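Local coordinates for protein putative hydrolase (Bacteroides ovatus, PDB 4HBS) that is of unknown function but is a putative hydrolase with a five-bladed beta-propeller fold, possibly related to glycoside hydrolases of the beta-fructosidase clan, at residues Y158-A163 with M170-G175; Y224-W229 with L238-N243; K245-R250 with Q281-S286; S293-P298 with Y307-Q312. One frame throughout, in Å; residues are numbered along the deposited sequence.

Interaction 1: Y158-A163 with M170-G175; sequences YWAGDA and MQMLWG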
loop_
_atom_site.group_PDB
_atom_site.type_symbol
_atom_site.label_atom_id
_atom_site.label_comp_id
_atom_site.label_asym_id
_atom_site.label_seq_id
_atom_site.Cartn_x
_atom_site.Cartn_y
_atom_site.Cartn_z
ATOM N N TYR A 158 -10.615 9.949 -2.254
ATOM C CA TYR A 158 -10.463 8.686 -1.560
ATOM C C TYR A 158 -9.115 8.085 -1.893
ATOM O O TYR A 158 -8.713 8.101 -3.057
ATOM C CB TYR A 158 -11.580 7.696 -1.975
ATOM C CG TYR A 158 -12.900 7.869 -1.242
ATOM C CD1 TYR A 158 -12.958 7.854 0.152
ATOM C CD2 TYR A 158 -14.099 7.964 -1.938
ATOM C CE1 TYR A 158 -14.168 7.999 0.832
ATOM C CE2 TYR A 158 -15.316 8.098 -1.267
ATOM C CZ TYR A 158 -15.342 8.149 0.119
ATOM O OH TYR A 158 -16.526 8.301 0.796
ATOM N N TRP A 159 -8.426 7.530 -0.891
ATOM C CA TRP A 159 -7.186 6.809 -1.115
ATOM C C TRP A 159 -7.328 5.434 -0.448
ATOM O O TRP A 159 -8.111 5.274 0.493
ATOM C CB TRP A 159 -5.967 7.601 -0.636
ATOM C CG TRP A 159 -5.468 8.644 -1.604
ATOM C CD1 TRP A 159 -5.610 8.655 -2.964
ATOM C CD2 TRP A 159 -4.725 9.817 -1.271
ATOM N NE1 TRP A 159 -4.989 9.757 -3.497
ATOM C CE2 TRP A 159 -4.417 10.478 -2.482
ATOM C CE3 TRP A 159 -4.217 10.341 -0.067
ATOM C CZ2 TRP A 159 -3.616 11.624 -2.521
ATOM C CZ3 TRP A 159 -3.488 11.517 -0.103
ATOM C CH2 TRP A 159 -3.193 12.144 -1.317
ATOM N N ALA A 160 -6.664 4.424 -1.024
ATOM C CA ALA A 160 -6.801 3.031 -0.626
ATOM C C ALA A 160 -6.504 2.750 0.821
ATOM O O ALA A 160 -5.544 3.272 1.373
ATOM C CB ALA A 160 -5.892 2.160 -1.472
ATOM N N GLY A 161 -7.347 1.922 1.414
ATOM C CA GLY A 161 -7.164 1.342 2.728
ATOM C C GLY A 161 -6.943 -0.116 2.427
ATOM O O GLY A 161 -6.885 -0.488 1.246
ATOM N N ASP A 162 -6.810 -0.954 3.434
ATOM C CA ASP A 162 -6.613 -2.381 3.151
ATOM C C ASP A 162 -7.995 -3.041 2.883
ATOM O O ASP A 162 -9.033 -2.426 3.142
ATOM C CB ASP A 162 -5.862 -3.061 4.311
ATOM C CG ASP A 162 -5.024 -4.263 3.939
ATOM O OD1 ASP A 162 -5.243 -4.826 2.851
ATOM O OD2 ASP A 162 -4.217 -4.689 4.766
ATOM N N ALA A 163 -8.002 -4.261 2.331
ATOM C CA ALA A 163 -9.245 -4.958 2.013
ATOM C C ALA A 163 -9.165 -6.417 2.402
ATOM O O ALA A 163 -8.063 -6.988 2.465
ATOM C CB ALA A 163 -9.540 -4.836 0.530
HETATM N N MSE A 170 -15.225 -8.860 -1.804
HETATM C CA MSE A 170 -14.126 -8.126 -1.201
HETATM C C MSE A 170 -14.643 -6.822 -0.608
HETATM O O MSE A 170 -15.192 -5.982 -1.331
HETATM C CB MSE A 170 -13.016 -7.859 -2.208
HETATM C CG MSE A 170 -11.750 -7.303 -1.568
HETATM SE SE MSE A 170 -10.568 -6.606 -2.884
HETATM C CE MSE A 170 -11.552 -5.030 -3.296
ATOM N N GLN A 171 -14.452 -6.662 0.712
ATOM C CA GLN A 171 -14.815 -5.463 1.462
ATOM C C GLN A 171 -13.568 -4.639 1.595
ATOM O O GLN A 171 -12.559 -5.158 2.086
ATOM C CB GLN A 171 -15.354 -5.818 2.852
ATOM C CG GLN A 171 -16.357 -6.943 2.883
ATOM C CD GLN A 171 -16.779 -7.162 4.300
ATOM O OE1 GLN A 171 -15.999 -7.664 5.117
ATOM N NE2 GLN A 171 -17.979 -6.726 4.658
HETATM N N MSE A 172 -13.604 -3.378 1.147
HETATM C CA MSE A 172 -12.450 -2.490 1.168
HETATM C C MSE A 172 -12.758 -1.160 1.831
HETATM O O MSE A 172 -13.859 -0.632 1.657
HETATM C CB MSE A 172 -12.019 -2.232 -0.272
HETATM C CG MSE A 172 -10.980 -1.119 -0.404
HETATM SE SE MSE A 172 -10.119 -1.137 -2.067
HETATM C CE MSE A 172 -8.478 -0.466 -1.480
ATOM N N LEU A 173 -11.754 -0.578 2.519
ATOM C CA LEU A 173 -11.874 0.753 3.101
ATOM C C LEU A 173 -11.203 1.789 2.187
ATOM O O LEU A 173 -10.082 1.580 1.721
ATOM C CB LEU A 173 -11.235 0.850 4.492
ATOM C CG LEU A 173 -11.717 -0.063 5.575
ATOM C CD1 LEU A 173 -10.916 0.143 6.805
ATOM C CD2 LEU A 173 -13.183 0.145 5.900
ATOM N N TRP A 174 -11.879 2.906 1.968
ATOM C CA TRP A 174 -11.383 4.031 1.205
ATOM C C TRP A 174 -11.328 5.222 2.186
ATOM O O TRP A 174 -12.351 5.560 2.782
ATOM C CB TRP A 174 -12.322 4.311 0.014
ATOM C CG TRP A 174 -12.205 3.353 -1.129
ATOM C CD1 TRP A 174 -13.107 2.402 -1.491
ATOM C CD2 TRP A 174 -11.147 3.297 -2.097
ATOM N NE1 TRP A 174 -12.677 1.745 -2.624
ATOM C CE2 TRP A 174 -11.460 2.260 -3.002
ATOM C CE3 TRP A 174 -9.955 4.013 -2.281
ATOM C CZ2 TRP A 174 -10.610 1.911 -4.074
ATOM C CZ3 TRP A 174 -9.130 3.689 -3.354
ATOM C CH2 TRP A 174 -9.438 2.620 -4.209
ATOM N N GLY A 175 -10.147 5.800 2.380
ATOM C CA GLY A 175 -9.947 6.912 3.300
ATOM C C GLY A 175 -10.267 8.249 2.675
ATOM O O GLY A 175 -9.681 8.588 1.648
#
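Y158 lays its side chain across that of W174, the two crossing at about a right angle. CG of Y158 is anti to its carbonyl carbon (chi1 -83°). CB of Y158 sits 4.0 Å from CB of W174. CG of Y158 lies 3.8 Å from W174 CB. CD1 of Y158 comes within 3.6 Å of the same W174 CB and also meets the W174 carbonyl oxygen. CE1 touches that same oxygen. OH has its partner elsewhere, a hydrogen bond to D215. The ring planes meet at 52°, so the pair is oblique. An alanine here would probably leave CB of W174 without its aromatic neighbour and D215 without its hydroxyl partner.

The W174 indole meets the backbone of W159 and A160 with CE3 and CZ3. Its CZ3 lies 3.5 Å from A160 N. SE of M172, a selenomethionine, sits over one indole face, offset toward the rim. CE of M172 reaches A160 CB at 3.7 Å. A163 CB packs on M172 CB and on CG of M170.

W159 and G175 form an antiparallel hydrogen-bonded pair, with G175 N 2.8 Å from W159 O. Beyond A160 the register slips by one residue in a beta bulge. The bonds there, G161 N to L173 O and L173 N to D162 O, are weak. D162 OD1 accepts a hydrogen bond from A163 N.

The two segments form a hairpin at one side of a four-stranded antiparallel sheet, a propeller blade. Strand 187-197 lies beside strand 169-178 and supplies Y196 to W174 NE1. A160 and A163 touch strand 60-65 of the preceding sheet.

Interaction 2: Y224-W229 with L238-N243; sequences YGDTMW and LYTTSN
Y224 presents one face of its ring to the methyl group of T240, a CH-pi contact. T240 CG2 lies 3.8 Å from the ring centroid and 17° off the ring normal. OG1 of T240 is anti to the backbone N (chi1 -161°), which leaves CG2 between N and the carbonyl carbon, facing the ring.

Apolar contacts run along the rest of the pair. The Y224 ring also packs on A247 and A249 of strand 245-251. L238 CB packs against the backbone of G225. The side chains of M228, a selenomethionine, and L238 lie side by side and point the same way, with M228 CG 3.7 Å from L238 CD2. W229 CB meets the edge of the Y239 ring near CE1.

Two backbone hydrogen bonds join the segments. G225 N donates to Y239 O at 3.1 Å, and Y239 N donates to T227 O at 3.2 Å.

The polar ends have their partners outside the two segments. T227 OG1 touches Y239 CB at 3.5 Å but is hydrogen-bonded to P298 O. D226 OD1 makes a salt bridge with R188, and Y239 OH bonds to P328 O. A serine in place of Y224 would probably leave the T240 methyl without its aromatic face and open a gap beside A249.

The two segments are thus joined by two backbone bonds and by apolar and CH-pi contacts, while their hydroxyl and carboxylate ends tie the hairpin to other parts of the propeller.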
loop_
_atom_site.group_PDB
_atom_site.type_symbol
_atom_site.label_atom_id
_atom_site.label_comp_id
_atom_site.label_asym_id
_atom_site.label_seq_id
_atom_site.Cartn_x
_atom_site.Cartn_y
_atom_site.Cartn_z
ATOM N N TYR A 224 -7.762 3.960 11.065
ATOM C CA TYR A 224 -7.806 2.545 11.473
ATOM C C TYR A 224 -8.232 1.713 10.288
ATOM O O TYR A 224 -9.276 2.000 9.697
ATOM C CB TYR A 224 -8.760 2.308 12.644
ATOM C CG TYR A 224 -8.259 2.830 13.968
ATOM C CD1 TYR A 224 -7.270 2.156 14.673
ATOM C CD2 TYR A 224 -8.840 3.948 14.566
ATOM C CE1 TYR A 224 -6.847 2.595 15.929
ATOM C CE2 TYR A 224 -8.420 4.401 15.816
ATOM C CZ TYR A 224 -7.413 3.728 16.490
ATOM O OH TYR A 224 -6.996 4.137 17.736
ATOM N N GLY A 225 -7.391 0.762 9.897
ATOM C CA GLY A 225 -7.648 -0.109 8.759
ATOM C C GLY A 225 -6.835 0.186 7.511
ATOM O O GLY A 225 -6.995 -0.524 6.509
ATOM N N ASP A 226 -5.935 1.220 7.544
ATOM C CA ASP A 226 -5.052 1.520 6.397
ATOM C C ASP A 226 -4.246 0.253 6.050
ATOM O O ASP A 226 -3.969 -0.003 4.877
ATOM C CB ASP A 226 -4.126 2.700 6.699
ATOM C CG ASP A 226 -4.788 4.068 6.692
ATOM O OD1 ASP A 226 -5.824 4.227 6.008
ATOM O OD2 ASP A 226 -4.262 4.984 7.362
ATOM N N THR A 227 -3.878 -0.524 7.097
ATOM C CA THR A 227 -3.304 -1.861 7.019
ATOM C C THR A 227 -4.208 -2.727 7.903
ATOM O O THR A 227 -4.927 -2.199 8.764
ATOM C CB THR A 227 -1.829 -1.911 7.411
ATOM O OG1 THR A 227 -1.710 -1.755 8.824
ATOM C CG2 THR A 227 -1.002 -0.886 6.670
HETATM N N MSE A 228 -4.188 -4.038 7.675
HETATM C CA MSE A 228 -5.027 -4.985 8.392
HETATM C C MSE A 228 -4.334 -6.289 8.665
HETATM O O MSE A 228 -3.300 -6.590 8.070
HETATM C CB MSE A 228 -6.250 -5.285 7.541
HETATM C CG MSE A 228 -7.437 -4.475 7.897
HETATM SE SE MSE A 228 -8.830 -4.496 6.547
HETATM C CE MSE A 228 -8.566 -6.040 5.795
ATOM N N TRP A 229 -4.944 -7.094 9.536
ATOM C CA TRP A 229 -4.493 -8.449 9.817
ATOM C C TRP A 229 -5.697 -9.315 10.216
ATOM O O TRP A 229 -6.259 -9.114 11.290
ATOM C CB TRP A 229 -3.401 -8.491 10.898
ATOM C CG TRP A 229 -3.122 -9.890 11.338
ATOM C CD1 TRP A 229 -3.517 -10.470 12.507
ATOM C CD2 TRP A 229 -2.668 -10.959 10.499
ATOM N NE1 TRP A 229 -3.268 -11.820 12.472
ATOM C CE2 TRP A 229 -2.713 -12.141 11.265
ATOM C CE3 TRP A 229 -2.179 -11.026 9.185
ATOM C CZ2 TRP A 229 -2.258 -13.363 10.776
ATOM C CZ3 TRP A 229 -1.727 -12.241 8.704
ATOM C CH2 TRP A 229 -1.807 -13.399 9.481
ATOM N N LEU A 238 -7.134 -3.788 12.736
ATOM C CA LEU A 238 -7.075 -2.559 11.943
ATOM C C LEU A 238 -6.055 -1.621 12.579
ATOM O O LEU A 238 -6.234 -1.263 13.741
ATOM C CB LEU A 238 -8.471 -1.904 11.938
ATOM C CG LEU A 238 -9.664 -2.832 11.759
ATOM C CD1 LEU A 238 -10.883 -2.240 12.396
ATOM C CD2 LEU A 238 -9.892 -3.128 10.314
ATOM N N TYR A 239 -4.979 -1.261 11.867
ATOM C CA TYR A 239 -3.928 -0.407 12.429
ATOM C C TYR A 239 -3.935 0.983 11.835
ATOM O O TYR A 239 -4.491 1.215 10.758
ATOM C CB TYR A 239 -2.527 -1.014 12.189
ATOM C CG TYR A 239 -2.403 -2.429 12.665
ATOM C CD1 TYR A 239 -2.847 -3.488 11.881
ATOM C CD2 TYR A 239 -1.924 -2.715 13.935
ATOM C CE1 TYR A 239 -2.819 -4.798 12.351
ATOM C CE2 TYR A 239 -1.881 -4.022 14.414
ATOM C CZ TYR A 239 -2.329 -5.066 13.615
ATOM O OH TYR A 239 -2.320 -6.365 14.061
ATOM N N THR A 240 -3.246 1.897 12.521
ATOM C CA THR A 240 -3.050 3.273 12.073
ATOM C C THR A 240 -1.899 3.869 12.828
ATOM O O THR A 240 -1.453 3.287 13.823
ATOM C CB THR A 240 -4.332 4.134 12.246
ATOM O OG1 THR A 240 -4.229 5.305 11.407
ATOM C CG2 THR A 240 -4.617 4.515 13.719
ATOM N N THR A 241 -1.414 5.021 12.356
ATOM C CA THR A 241 -0.394 5.790 13.036
ATOM C C THR A 241 -0.844 7.219 13.132
ATOM O O THR A 241 -1.657 7.679 12.329
ATOM C CB THR A 241 0.989 5.697 12.366
ATOM O OG1 THR A 241 0.885 5.962 10.968
ATOM C CG2 THR A 241 1.664 4.364 12.610
ATOM N N SER A 242 -0.350 7.899 14.160
ATOM C CA SER A 242 -0.570 9.318 14.427
ATOM C C SER A 242 0.727 9.827 15.052
ATOM O O SER A 242 1.077 9.356 16.129
ATOM C CB SER A 242 -1.773 9.513 15.348
ATOM O OG SER A 242 -2.162 10.878 15.416
ATOM N N ASN A 243 1.491 10.688 14.347
ATOM C CA ASN A 243 2.806 11.173 14.818
ATOM C C ASN A 243 3.741 9.984 15.120
ATOM O O ASN A 243 4.368 9.912 16.184
ATOM C CB ASN A 243 2.684 12.113 16.023
ATOM C CG ASN A 243 2.271 13.488 15.625
ATOM O OD1 ASN A 243 3.102 14.401 15.550
ATOM N ND2 ASN A 243 0.987 13.665 15.332
#

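Interaction 3: K245-R250 with Q281-S286; sequences KVAVAR and QDAENS
In both K245 and E284 CG is anti to the carbonyl carbon, chi1 being -79° in K245 and -71° in E284. A bend at chi2 (148°) of K245 then places CD beside E284. The two side chains cross at an oblique angle. The K245 chain runs over the end of the short helix. Its CD lies 3.6 Å from the E284 carbonyl oxygen and 3.8 Å from E284 CB. A further bend at chi4 sets the direction of NZ. NZ does not close a salt bridge: it stops 4.3 Å from E284 OE1. Its hydrogen bond goes to N243 O, and E284 OE2 is hydrogen-bonded to S242 OG.

Beside this pair, A247 points its CB toward the helix, 3.8 Å from A283 O and 4.3 Å from A283 CB. Y224 packs on both alanines.

The helix end is held from within. S286 OG donates to D282 O at 2.6 Å. The same OG is also hydrogen-bonded to A265 N, on strand 260-265, the other sheet neighbour of strand 245-251.

No hydrogen bond passes directly between the two segments. The contact is methyl and methylene groups laid against carbonyl oxygens and CB atoms at the helix end, with opposite charges nearby. The lysine ammonium and the glutamate carboxylate probably attract each other weakly, while their hydrogen bonds to N243 and S242 bind them both to the end of strand 236-242 and the turn that follows.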
loop_
_atom_site.group_PDB
_atom_site.type_symbol
_atom_site.label_atom_id
_atom_site.label_comp_id
_atom_site.label_asym_id
_atom_site.label_seq_id
_atom_site.Cartn_x
_atom_site.Cartn_y
_atom_site.Cartn_z
ATOM N N LYS A 245 3.160 6.961 16.021
ATOM C CA LYS A 245 2.757 6.085 17.130
ATOM C C LYS A 245 1.738 5.153 16.551
ATOM O O LYS A 245 0.823 5.639 15.897
ATOM C CB LYS A 245 2.200 6.892 18.306
ATOM C CG LYS A 245 3.311 7.500 19.145
ATOM C CD LYS A 245 2.947 8.831 19.778
ATOM C CE LYS A 245 4.170 9.659 20.088
ATOM N NZ LYS A 245 4.636 10.442 18.903
ATOM N N VAL A 246 1.912 3.820 16.719
ATOM C CA VAL A 246 1.031 2.808 16.112
ATOM C C VAL A 246 -0.085 2.422 17.055
ATOM O O VAL A 246 0.194 1.848 18.101
ATOM C CB VAL A 246 1.818 1.544 15.694
ATOM C CG1 VAL A 246 0.906 0.535 15.002
ATOM C CG2 VAL A 246 3.005 1.894 14.809
ATOM N N ALA A 247 -1.347 2.695 16.677
ATOM C CA ALA A 247 -2.535 2.322 17.459
ATOM C C ALA A 247 -3.285 1.210 16.718
ATOM O O ALA A 247 -3.134 1.080 15.508
ATOM C CB ALA A 247 -3.427 3.535 17.658
ATOM N N VAL A 248 -4.082 0.423 17.430
ATOM C CA VAL A 248 -4.816 -0.697 16.829
ATOM C C VAL A 248 -6.304 -0.736 17.279
ATOM O O VAL A 248 -6.646 -0.363 18.409
ATOM C CB VAL A 248 -4.103 -2.044 17.152
ATOM C CG1 VAL A 248 -4.096 -2.333 18.652
ATOM C CG2 VAL A 248 -4.718 -3.213 16.380
ATOM N N ALA A 249 -7.163 -1.194 16.354
ATOM C CA ALA A 249 -8.592 -1.436 16.557
ATOM C C ALA A 249 -8.905 -2.799 15.970
ATOM O O ALA A 249 -8.027 -3.372 15.322
ATOM C CB ALA A 249 -9.420 -0.359 15.878
ATOM N N ARG A 250 -10.110 -3.341 16.178
ATOM C CA ARG A 250 -10.443 -4.639 15.587
ATOM C C ARG A 250 -11.947 -4.800 15.394
ATOM O O ARG A 250 -12.738 -4.209 16.125
ATOM C CB ARG A 250 -9.867 -5.818 16.421
ATOM C CG ARG A 250 -10.712 -6.251 17.626
ATOM C CD ARG A 250 -9.977 -7.237 18.510
ATOM N NE ARG A 250 -10.691 -7.502 19.767
ATOM C CZ ARG A 250 -10.208 -8.216 20.787
ATOM N NH1 ARG A 250 -9.000 -8.767 20.714
ATOM N NH2 ARG A 250 -10.930 -8.383 21.890
ATOM N N GLN A 281 -5.211 12.299 20.834
ATOM C CA GLN A 281 -4.345 12.367 22.019
ATOM C C GLN A 281 -4.296 11.003 22.717
ATOM O O GLN A 281 -3.207 10.526 23.039
ATOM C CB GLN A 281 -4.884 13.447 22.977
ATOM C CG GLN A 281 -4.020 13.738 24.200
ATOM C CD GLN A 281 -4.738 14.694 25.138
ATOM O OE1 GLN A 281 -5.024 15.850 24.780
ATOM N NE2 GLN A 281 -5.084 14.229 26.345
ATOM N N ASP A 282 -5.480 10.367 22.917
ATOM C CA ASP A 282 -5.571 9.052 23.559
ATOM C C ASP A 282 -5.033 7.935 22.677
ATOM O O ASP A 282 -4.407 7.020 23.203
ATOM C CB ASP A 282 -7.006 8.734 23.973
ATOM C CG ASP A 282 -7.471 9.525 25.178
ATOM O OD1 ASP A 282 -6.652 9.727 26.118
ATOM O OD2 ASP A 282 -8.660 9.908 25.208
ATOM N N ALA A 283 -5.260 7.984 21.356
ATOM C CA ALA A 283 -4.727 6.950 20.461
ATOM C C ALA A 283 -3.173 6.962 20.478
ATOM O O ALA A 283 -2.567 5.895 20.456
ATOM C CB ALA A 283 -5.248 7.152 19.046
ATOM N N GLU A 284 -2.543 8.155 20.592
ATOM C CA GLU A 284 -1.078 8.286 20.647
ATOM C C GLU A 284 -0.497 7.767 21.987
ATOM O O GLU A 284 0.598 7.192 21.991
ATOM C CB GLU A 284 -0.662 9.739 20.403
ATOM C CG GLU A 284 -0.877 10.154 18.962
ATOM C CD GLU A 284 -0.396 11.544 18.605
ATOM O OE1 GLU A 284 0.657 11.967 19.137
ATOM O OE2 GLU A 284 -1.030 12.181 17.733
ATOM N N ASN A 285 -1.242 7.923 23.110
ATOM C CA ASN A 285 -0.813 7.382 24.420
ATOM C C ASN A 285 -0.883 5.840 24.428
ATOM O O ASN A 285 -0.231 5.206 25.255
ATOM C CB ASN A 285 -1.687 7.927 25.578
ATOM C CG ASN A 285 -1.626 9.423 25.763
ATOM O OD1 ASN A 285 -0.582 10.057 25.558
ATOM N ND2 ASN A 285 -2.738 10.026 26.183
ATOM N N SER A 286 -1.697 5.255 23.510
ATOM C CA SER A 286 -1.930 3.817 23.341
ATOM C C SER A 286 -1.060 3.194 22.226
ATOM O O SER A 286 -1.516 2.272 21.541
ATOM C CB SER A 286 -3.402 3.593 23.003
ATOM O OG SER A 286 -4.220 4.442 23.783
#

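Interaction 4: S293-P298 with Y307-Q312; sequences SACSMP and YYMIGQ
S296 and Q312 form an antiparallel hydrogen-bonded pair, after which the chain turns a corner at M297, whose phi is positive (52°). S296 N donates to Q312 O at 3.1 Å, and Q312 N returns the bond to S296 O at 3.2 Å. C295 CA adds a CA-H...O contact to Q312 O at 3.4 Å.

The side chains meet around the tip of M309, a selenomethionine. CG of M309 is anti to the backbone N (chi1 -176°), and the chain then bends at chi3. Its CE touches C295 SG and lies 3.5 Å from P298 CB. SE packs against the same proline carbon at 3.7 Å. The selenoether end is thus shared by residues from before and after the corner. I289 and F323 also pack on M309.

S296 OG lies 3.7 Å from Q312 OE1, too far for a bond. NE2 of Q312 is hydrogen-bonded to V356 O and G317 O. A glycerol, probably from the crystallisation liquor, is hydrogen-bonded to A294 O.

P298 opens strand 298-303, which pairs with strand 306-312 as the first hairpin of a four-stranded antiparallel sheet. The contact therefore places the incoming loop against the end of the second strand, at the entry to one blade of the beta-propeller.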
loop_
_atom_site.group_PDB
_atom_site.type_symbol
_atom_site.label_atom_id
_atom_site.label_comp_id
_atom_site.label_asym_id
_atom_site.label_seq_id
_atom_site.Cartn_x
_atom_site.Cartn_y
_atom_site.Cartn_z
ATOM N N SER A 293 10.513 4.243 19.700
ATOM C CA SER A 293 10.443 3.874 18.294
ATOM C C SER A 293 9.401 4.676 17.601
ATOM O O SER A 293 8.430 5.124 18.213
ATOM C CB SER A 293 10.101 2.402 18.146
ATOM O OG SER A 293 11.147 1.588 18.648
ATOM N N ALA A 294 9.583 4.825 16.305
ATOM C CA ALA A 294 8.686 5.558 15.426
ATOM C C ALA A 294 8.621 4.828 14.123
ATOM O O ALA A 294 9.633 4.276 13.692
ATOM C CB ALA A 294 9.213 6.958 15.221
ATOM N N CYS A 295 7.443 4.729 13.529
ATOM C CA CYS A 295 7.310 4.057 12.243
ATOM C C CYS A 295 6.010 4.484 11.557
ATOM O O CYS A 295 5.100 4.979 12.224
ATOM C CB CYS A 295 7.403 2.535 12.411
ATOM S SG CYS A 295 5.860 1.639 12.105
ATOM N N SER A 296 5.932 4.300 10.231
ATOM C CA SER A 296 4.742 4.638 9.445
ATOM C C SER A 296 4.325 3.454 8.567
ATOM O O SER A 296 5.170 2.655 8.155
ATOM C CB SER A 296 4.998 5.870 8.586
ATOM O OG SER A 296 5.982 5.604 7.602
HETATM N N MSE A 297 3.019 3.366 8.265
HETATM C CA MSE A 297 2.430 2.292 7.470
HETATM C C MSE A 297 2.846 0.921 8.033
HETATM O O MSE A 297 3.522 0.152 7.354
HETATM C CB MSE A 297 2.800 2.432 5.959
HETATM C CG MSE A 297 1.857 3.332 5.188
HETATM SE SE MSE A 297 0.015 2.739 5.288
HETATM C CE MSE A 297 -0.893 4.396 4.822
ATOM N N PRO A 298 2.498 0.625 9.300
ATOM C CA PRO A 298 2.893 -0.664 9.885
ATOM C C PRO A 298 2.095 -1.807 9.288
ATOM O O PRO A 298 0.873 -1.724 9.242
ATOM C CB PRO A 298 2.572 -0.475 11.363
ATOM C CG PRO A 298 1.438 0.455 11.372
ATOM C CD PRO A 298 1.708 1.421 10.256
ATOM N N TYR A 307 4.019 -12.573 16.049
ATOM C CA TYR A 307 3.479 -11.518 15.214
ATOM C C TYR A 307 4.617 -10.633 14.860
ATOM O O TYR A 307 5.351 -10.229 15.750
ATOM C CB TYR A 307 2.388 -10.735 15.936
ATOM C CG TYR A 307 1.158 -11.571 16.146
ATOM C CD1 TYR A 307 1.059 -12.437 17.227
ATOM C CD2 TYR A 307 0.140 -11.592 15.204
ATOM C CE1 TYR A 307 -0.055 -13.253 17.404
ATOM C CE2 TYR A 307 -0.978 -12.400 15.367
ATOM C CZ TYR A 307 -1.061 -13.256 16.457
ATOM O OH TYR A 307 -2.172 -14.043 16.668
ATOM N N TYR A 308 4.817 -10.375 13.569
ATOM C CA TYR A 308 5.879 -9.504 13.084
ATOM C C TYR A 308 5.253 -8.292 12.473
ATOM O O TYR A 308 4.246 -8.416 11.782
ATOM C CB TYR A 308 6.744 -10.225 12.051
ATOM C CG TYR A 308 7.461 -11.428 12.615
ATOM C CD1 TYR A 308 8.665 -11.289 13.301
ATOM C CD2 TYR A 308 6.939 -12.708 12.466
ATOM C CE1 TYR A 308 9.334 -12.400 13.816
ATOM C CE2 TYR A 308 7.608 -13.824 12.962
ATOM C CZ TYR A 308 8.802 -13.667 13.644
ATOM O OH TYR A 308 9.456 -14.764 14.160
HETATM N N MSE A 309 5.831 -7.120 12.724
HETATM C CA MSE A 309 5.372 -5.859 12.154
HETATM C C MSE A 309 6.464 -5.299 11.318
HETATM O O MSE A 309 7.598 -5.312 11.777
HETATM C CB MSE A 309 5.029 -4.875 13.253
HETATM C CG MSE A 309 4.469 -3.590 12.729
HETATM SE SE MSE A 309 4.062 -2.382 14.185
HETATM C CE MSE A 309 5.155 -1.124 13.623
ATOM N N ILE A 310 6.156 -4.791 10.106
ATOM C CA ILE A 310 7.171 -4.176 9.235
ATOM C C ILE A 310 6.694 -2.794 8.887
ATOM O O ILE A 310 5.588 -2.636 8.393
ATOM C CB ILE A 310 7.494 -5.001 7.966
ATOM C CG1 ILE A 310 7.973 -6.413 8.343
ATOM C CG2 ILE A 310 8.575 -4.282 7.107
ATOM C CD1 ILE A 310 7.898 -7.330 7.267
ATOM N N GLY A 311 7.524 -1.808 9.139
ATOM C CA GLY A 311 7.195 -0.421 8.861
ATOM C C GLY A 311 8.393 0.365 8.408
ATOM O O GLY A 311 9.530 -0.060 8.593
ATOM N N GLN A 312 8.143 1.495 7.786
ATOM C CA GLN A 312 9.195 2.380 7.327
ATOM C C GLN A 312 9.617 3.246 8.474
ATOM O O GLN A 312 8.754 3.743 9.188
ATOM C CB GLN A 312 8.663 3.243 6.211
ATOM C CG GLN A 312 9.727 4.033 5.489
ATOM C CD GLN A 312 9.106 5.073 4.622
ATOM O OE1 GLN A 312 7.870 5.161 4.485
ATOM N NE2 GLN A 312 9.947 5.883 4.023
#

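Overall arrangement
The four contacts follow one another along the chain and lie on three successive sheets of the propeller. Interaction 1 is on strands 156-165 and 169-178. Interactions 2 and 3 share the next sheet, with centres about 9 Å apart, through neighbouring strands 236-242 and 245-251; helix 280-285 packs on it. Interaction 4 enters the sheet that starts with strand 298-303. D162 N bonds to G225 O, joining interactions 1 and 2. T227 OG1 bonds to P298 O, joining interactions 2 and 4. V246 touches P298 and M309, joining interactions 3 and 4. Interactions 1 and 3 do not touch, their centres being about 20 Å apart. Backbone and side-chain contacts thus join three successive blades.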